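Local coordinates for phosphoenolpyruvate-protein phosphotransferase (Coxiella burnetii, PDB 3TRC), which is the GAF domain of an enzyme that probably transfers phosphate from phosphoenolpyruvate to a histidine of its partner protein, with magnesium as cofactor, at residues M4-I9 and E36-D41. Sequence-based numbering, arbitrary orientation. Where two conformers were deposited one is given.
Sequences MNMLKI and EALPAD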
loop_
_atom_site.group_PDB
_atom_site.type_symbol
_atom_site.label_atom_id
_atom_site.label_comp_id
_atom_site.label_asym_id
_atom_site.label_seq_id
_atom_site.Cartn_x
_atom_site.Cartn_y
_atom_site.Cartn_z
HETATM N N MSE A 4 10.701 -1.053 10.895
HETATM C CA MSE A 4 11.342 -1.620 9.709
HETATM C C MSE A 4 10.670 -2.931 9.291
HETATM O O MSE A 4 10.439 -3.168 8.109
HETATM C CB MSE A 4 12.846 -1.826 9.928
HETATM C CG MSE A 4 13.568 -2.381 8.712
HETATM SE SE MSE A 4 13.785 -1.082 7.258
HETATM C CE MSE A 4 15.269 -0.056 7.993
ATOM N N ASN A 5 10.345 -3.776 10.265
ATOM C CA ASN A 5 9.599 -5.000 9.972
ATOM C C ASN A 5 8.249 -4.699 9.339
ATOM O O ASN A 5 7.893 -5.273 8.313
ATOM C CB ASN A 5 9.379 -5.822 11.241
ATOM C CG ASN A 5 10.617 -6.560 11.673
ATOM O OD1 ASN A 5 11.216 -6.237 12.694
ATOM N ND2 ASN A 5 11.005 -7.570 10.903
HETATM N N MSE A 6 7.497 -3.797 9.960
HETATM C CA MSE A 6 6.193 -3.407 9.436
HETATM C C MSE A 6 6.300 -3.041 7.966
HETATM O O MSE A 6 5.475 -3.431 7.145
HETATM C CB MSE A 6 5.632 -2.222 10.227
HETATM C CG MSE A 6 5.381 -2.520 11.681
HETATM SE SE MSE A 6 4.063 -3.931 11.874
HETATM C CE MSE A 6 5.211 -5.355 12.472
ATOM N N LEU A 7 7.334 -2.278 7.636
ATOM C CA LEU A 7 7.540 -1.819 6.279
ATOM C C LEU A 7 7.692 -2.983 5.295
ATOM O O LEU A 7 7.096 -2.985 4.223
ATOM C CB LEU A 7 8.777 -0.929 6.252
ATOM C CG LEU A 7 8.963 0.046 5.109
ATOM C CD1 LEU A 7 7.693 0.859 4.845
ATOM C CD2 LEU A 7 10.130 0.946 5.470
ATOM N N LYS A 8 8.476 -3.984 5.675
ATOM C CA LYS A 8 8.699 -5.133 4.809
ATOM C C LYS A 8 7.500 -6.081 4.782
ATOM O O LYS A 8 7.247 -6.747 3.777
ATOM C CB LYS A 8 9.959 -5.879 5.234
ATOM C CG LYS A 8 11.219 -5.048 5.118
ATOM C CD LYS A 8 12.422 -5.854 5.541
ATOM C CE LYS A 8 13.698 -5.043 5.428
ATOM N NZ LYS A 8 14.774 -5.642 6.260
ATOM N N ILE A 9 6.770 -6.147 5.888
ATOM C CA ILE A 9 5.543 -6.929 5.929
ATOM C C ILE A 9 4.536 -6.311 4.976
ATOM O O ILE A 9 3.867 -7.014 4.223
ATOM C CB ILE A 9 4.941 -6.966 7.342
ATOM C CG1 ILE A 9 5.872 -7.728 8.279
ATOM C CG2 ILE A 9 3.537 -7.594 7.321
ATOM C CD1 ILE A 9 5.594 -7.497 9.743
ATOM N N GLU A 36 -0.072 -13.658 11.790
ATOM C CA GLU A 36 1.256 -14.252 11.725
ATOM C C GLU A 36 2.355 -13.221 11.924
ATOM O O GLU A 36 3.361 -13.492 12.583
ATOM C CB GLU A 36 1.473 -14.930 10.369
ATOM C CG GLU A 36 0.655 -16.178 10.148
ATOM C CD GLU A 36 0.781 -16.690 8.725
ATOM O OE1 GLU A 36 1.061 -15.876 7.820
ATOM O OE2 GLU A 36 0.600 -17.905 8.512
ATOM N N ALA A 37 2.166 -12.047 11.327
ATOM C CA ALA A 37 3.259 -11.099 11.131
ATOM C C ALA A 37 3.424 -10.038 12.221
ATOM O O ALA A 37 4.546 -9.611 12.499
ATOM C CB ALA A 37 3.143 -10.435 9.752
ATOM N N LEU A 38 2.326 -9.608 12.833
ATOM C CA LEU A 38 2.409 -8.554 13.844
ATOM C C LEU A 38 3.267 -8.927 15.063
ATOM O O LEU A 38 4.169 -8.173 15.423
ATOM C CB LEU A 38 1.021 -8.076 14.281
ATOM C CG LEU A 38 0.322 -7.111 13.328
ATOM C CD1 LEU A 38 -1.049 -6.740 13.875
ATOM C CD2 LEU A 38 1.169 -5.864 13.115
ATOM N N PRO A 39 2.979 -10.068 15.718
ATOM C CA PRO A 39 1.840 -10.970 15.516
ATOM C C PRO A 39 0.626 -10.541 16.333
ATOM O O PRO A 39 0.711 -9.634 17.161
ATOM C CB PRO A 39 2.363 -12.299 16.057
ATOM C CG PRO A 39 3.259 -11.886 17.184
ATOM C CD PRO A 39 3.919 -10.599 16.724
ATOM N N ALA A 40 -0.504 -11.194 16.091
ATOM C CA ALA A 40 -1.701 -10.987 16.890
ATOM C C ALA A 40 -2.423 -12.322 16.998
ATOM O O ALA A 40 -2.116 -13.255 16.265
ATOM C CB ALA A 40 -2.607 -9.937 16.251
ATOM N N ASP A 41 -3.389 -12.418 17.904
ATOM C CA ASP A 41 -4.061 -13.698 18.130
ATOM C C ASP A 41 -5.369 -13.872 17.370
ATOM O O ASP A 41 -5.783 -14.999 17.102
ATOM C CB ASP A 41 -4.260 -13.940 19.622
ATOM C CG ASP A 41 -2.962 -13.861 20.382
ATOM O OD1 ASP A 41 -2.013 -14.593 20.017
ATOM O OD2 ASP A 41 -2.871 -13.039 21.310
#
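Ile9 and Met6, one turn apart on helix 3-19, face Ala37 and Leu38 near the C-terminal end of helix 23-37, on the way to strand 42-49; the CA atoms of Ile9 and Ala37 are 7.0 Å apart, those of Met6 and Leu38 7.8 Å. The contact is small and apolar. The Ala37 methyl sits against both branches of Ile9: CG2 of Ile9 lies 3.8 Å from Ala37 CB, and its CD1 is equally close to that carbon. CD1 also rests 3.6 Å from Ala37 O. In Met6, a selenomethionine, CG lies beside the backbone N and chi2 is -62°. This bend brings SE to Leu38, while chi3 turns only the methyl CE, 4.1 Å from Leu38 CD2. SE itself meets Leu38 CD2 at 3.7 Å, and the two side chains cross at about a right angle. The cis peptide bond before Pro39 follows directly. Phe147 of helix 142-164 touches Met6, Ile9 and Leu38. Leu38 also packs on Ile132 of strand 125-134. The contact thus joins helix 3-19 to the end of helix 23-37, and through Met6, which touches Leu7 of the second subunit, it takes part in the packing between subunits.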